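Local coordinates for cupin type-2 domain-containing protein (Ralstonia eutropha, PDB 2OPK) that is a cupin-fold protein, possibly a mannose-6-phosphate isomerase, whose function has not been established, at residues V59-C68 with V76-H84. Sequence-based numbering, arbitrary orientation.
Sequences VVSGSAGIEC and VMRPGDWLH
The selenomethionine M77 and its partners V59 and I66 illustrate how the two sheets of a cupin fold are linked: two strand pairs are stitched by backbone bonds, and M77 lies between V59 and I66, touching both. M77 CB lies 3.7 Å from V59 CG2, the branch that stands anti to the carbonyl carbon of V59. With chi1 at -69°, CG of M77 stands beside its own backbone N, and the chain stays extended as far as SE, which slides along I66, 3.6 Å from CD1 and slightly farther from CG1. A bend at chi3 (87°) then brings M77 CE to D81 O (3.3 Å) and L83 CB (4.0 Å), both on its own segment. The other branch of I66, CG2, approaches L83 CD2 at 3.7 Å, and C68 SG adds a looser contact with the same methyl.

Two reciprocal backbone bonds between A64 and M77 fix this level. At the other pair, G80 N donates to V59 O (2.8 Å) and V59 gives its own N-H to D81 O. Between them runs the type II turn R78 to D81, braced where R78 N meets the anti lone pair of D81 OD2. The R78 guanidinium lays one face over S63 CB, while a water links its NH1 to A64 O; S63 OG is hydrogen-bonded to D97 OD2.

Strand 54-61 thus pairs with 81-85 in one sheet and 64-68 with 75-77 in the other. W104 of strand 102-109 packs on V59, A64 and I66, and residues 81-84 continue the sheet into the second subunit.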
loop_
_atom_site.group_PDB
_atom_site.type_symbol
_atom_site.label_atom_id
_atom_site.label_comp_id
_atom_site.label_asym_id
_atom_site.label_seq_id
_atom_site.Cartn_x
_atom_site.Cartn_y
_atom_site.Cartn_z
ATOM N N VAL B 59 4.939 3.211 -5.730
ATOM C CA VAL B 59 4.952 4.687 -5.863
ATOM C C VAL B 59 3.515 5.125 -5.760
ATOM O O VAL B 59 2.673 4.631 -6.492
ATOM C CB VAL B 59 5.517 5.145 -7.212
ATOM C CG1 VAL B 59 5.445 6.653 -7.320
ATOM C CG2 VAL B 59 6.974 4.627 -7.392
ATOM N N VAL B 60 3.240 6.040 -4.840
ATOM C CA VAL B 60 1.888 6.554 -4.615
ATOM C C VAL B 60 1.733 7.975 -5.169
ATOM O O VAL B 60 0.636 8.369 -5.602
ATOM C CB VAL B 60 1.536 6.484 -3.106
ATOM C CG1 VAL B 60 0.097 6.699 -2.899
ATOM C CG2 VAL B 60 1.849 5.111 -2.562
ATOM N N SER B 61 2.816 8.746 -5.132
ATOM C CA SER B 61 2.868 10.054 -5.750
ATOM C C SER B 61 4.274 10.286 -6.251
ATOM O O SER B 61 5.206 9.619 -5.818
ATOM C CB SER B 61 2.465 11.179 -4.797
ATOM O OG SER B 61 3.324 11.210 -3.669
ATOM N N GLY B 62 4.426 11.233 -7.185
ATOM C CA GLY B 62 5.733 11.437 -7.821
ATOM C C GLY B 62 6.057 10.345 -8.831
ATOM O O GLY B 62 5.185 9.892 -9.554
ATOM N N SER B 63 7.326 10.000 -8.953
ATOM C CA SER B 63 7.777 9.041 -9.965
ATOM C C SER B 63 9.185 8.574 -9.643
ATOM O O SER B 63 9.914 9.240 -8.900
ATOM C CB SER B 63 7.754 9.625 -11.395
ATOM O OG SER B 63 8.652 10.711 -11.547
ATOM N N ALA B 64 9.568 7.452 -10.238
ATOM C CA ALA B 64 10.865 6.855 -9.969
ATOM C C ALA B 64 11.285 5.843 -11.029
ATOM O O ALA B 64 10.540 5.505 -11.949
ATOM C CB ALA B 64 10.821 6.141 -8.553
ATOM N N GLY B 65 12.509 5.379 -10.867
ATOM C CA GLY B 65 13.040 4.247 -11.578
ATOM C C GLY B 65 13.742 3.380 -10.551
ATOM O O GLY B 65 14.377 3.904 -9.646
ATOM N N ILE B 66 13.559 2.068 -10.669
ATOM C CA ILE B 66 14.203 1.078 -9.843
ATOM C C ILE B 66 14.820 0.017 -10.726
ATOM O O ILE B 66 14.178 -0.457 -11.648
ATOM C CB ILE B 66 13.214 0.371 -8.907
ATOM C CG1 ILE B 66 12.771 1.327 -7.805
ATOM C CG2 ILE B 66 13.854 -0.890 -8.268
ATOM C CD1 ILE B 66 12.063 0.675 -6.637
ATOM N N GLU B 67 16.036 -0.382 -10.397
ATOM C CA GLU B 67 16.721 -1.476 -11.060
ATOM C C GLU B 67 16.895 -2.703 -10.152
ATOM O O GLU B 67 17.450 -2.597 -9.047
ATOM C CB GLU B 67 18.117 -1.029 -11.486
ATOM C CG GLU B 67 18.790 -2.031 -12.409
ATOM C CD GLU B 67 20.149 -1.558 -12.902
ATOM O OE1 GLU B 67 20.443 -0.338 -12.862
ATOM O OE2 GLU B 67 20.930 -2.437 -13.319
ATOM N N CYS B 68 16.444 -3.857 -10.628
ATOM C CA CYS B 68 16.690 -5.117 -9.949
ATOM C C CYS B 68 17.867 -5.757 -10.633
ATOM O O CYS B 68 17.964 -5.715 -11.851
ATOM C CB CYS B 68 15.498 -6.032 -10.055
ATOM S SG CYS B 68 14.121 -5.454 -9.150
ATOM N N VAL B 76 10.675 2.071 -15.179
ATOM C CA VAL B 76 9.850 3.239 -14.857
ATOM C C VAL B 76 8.725 2.866 -13.871
ATOM O O VAL B 76 8.074 1.819 -13.997
ATOM C CB VAL B 76 9.208 3.854 -16.157
ATOM C CG1 VAL B 76 8.107 4.878 -15.827
ATOM C CG2 VAL B 76 10.320 4.489 -17.033
HETATM N N MSE B 77 8.517 3.729 -12.886
HETATM C CA MSE B 77 7.466 3.561 -11.901
HETATM C C MSE B 77 6.765 4.905 -11.712
HETATM O O MSE B 77 7.369 5.891 -11.300
HETATM C CB MSE B 77 8.073 3.027 -10.582
HETATM C CG MSE B 77 8.586 1.531 -10.690
HETATM SE SE MSE B 77 9.303 1.072 -8.970
HETATM C CE MSE B 77 7.616 0.414 -8.059
ATOM N N ARG B 78 5.500 4.928 -12.100
ATOM C CA ARG B 78 4.584 6.041 -11.904
ATOM C C ARG B 78 3.631 5.658 -10.761
ATOM O O ARG B 78 3.662 4.518 -10.295
ATOM C CB ARG B 78 3.801 6.268 -13.202
ATOM C CG ARG B 78 4.649 6.209 -14.458
ATOM C CD ARG B 78 5.755 7.235 -14.397
ATOM N NE ARG B 78 5.231 8.595 -14.384
ATOM C CZ ARG B 78 5.959 9.693 -14.603
ATOM N NH1 ARG B 78 7.249 9.622 -14.874
ATOM N NH2 ARG B 78 5.377 10.874 -14.603
ATOM N N PRO B 79 2.816 6.604 -10.280
ATOM C CA PRO B 79 1.846 6.299 -9.213
ATOM C C PRO B 79 1.016 5.069 -9.561
ATOM O O PRO B 79 0.521 4.953 -10.689
ATOM C CB PRO B 79 0.980 7.564 -9.171
ATOM C CG PRO B 79 1.927 8.646 -9.563
ATOM C CD PRO B 79 2.724 8.022 -10.681
ATOM N N GLY B 80 0.925 4.133 -8.626
ATOM C CA GLY B 80 0.245 2.862 -8.853
ATOM C C GLY B 80 1.150 1.688 -9.203
ATOM O O GLY B 80 0.763 0.554 -9.009
ATOM N N ASP B 81 2.335 1.951 -9.751
ATOM C CA ASP B 81 3.310 0.886 -10.025
ATOM C C ASP B 81 3.928 0.376 -8.742
ATOM O O ASP B 81 4.368 1.161 -7.886
ATOM C CB ASP B 81 4.424 1.343 -10.973
ATOM C CG ASP B 81 3.925 1.571 -12.392
ATOM O OD1 ASP B 81 3.214 0.701 -12.934
ATOM O OD2 ASP B 81 4.278 2.603 -12.990
ATOM N N TRP B 82 3.961 -0.945 -8.635
ATOM C CA TRP B 82 4.505 -1.646 -7.491
ATOM C C TRP B 82 5.474 -2.738 -7.933
ATOM O O TRP B 82 5.466 -3.199 -9.086
ATOM C CB TRP B 82 3.377 -2.255 -6.616
ATOM C CG TRP B 82 2.427 -3.189 -7.329
ATOM C CD1 TRP B 82 1.184 -2.878 -7.833
ATOM C CD2 TRP B 82 2.614 -4.606 -7.566
ATOM N NE1 TRP B 82 0.604 -4.011 -8.384
ATOM C CE2 TRP B 82 1.461 -5.077 -8.234
ATOM C CE3 TRP B 82 3.655 -5.520 -7.288
ATOM C CZ2 TRP B 82 1.329 -6.417 -8.642
ATOM C CZ3 TRP B 82 3.515 -6.858 -7.693
ATOM C CH2 TRP B 82 2.361 -7.284 -8.358
ATOM N N LEU B 83 6.317 -3.146 -6.989
ATOM C CA LEU B 83 7.347 -4.133 -7.230
ATOM C C LEU B 83 7.505 -5.036 -6.024
ATOM O O LEU B 83 7.598 -4.558 -4.900
ATOM C CB LEU B 83 8.668 -3.425 -7.519
ATOM C CG LEU B 83 9.959 -4.254 -7.614
ATOM C CD1 LEU B 83 9.948 -5.147 -8.844
ATOM C CD2 LEU B 83 11.151 -3.302 -7.641
ATOM N N HIS B 84 7.540 -6.342 -6.261
ATOM C CA HIS B 84 7.851 -7.280 -5.203
ATOM C C HIS B 84 9.324 -7.677 -5.370
ATOM O O HIS B 84 9.718 -8.173 -6.418
ATOM C CB HIS B 84 6.940 -8.496 -5.235
ATOM C CG HIS B 84 7.400 -9.607 -4.340
ATOM N ND1 HIS B 84 7.532 -10.909 -4.770
ATOM C CD2 HIS B 84 7.796 -9.596 -3.044
ATOM C CE1 HIS B 84 7.976 -11.652 -3.769
ATOM N NE2 HIS B 84 8.161 -10.875 -2.715
HETATM O O HOH W 1 9.350 7.609 -13.939
#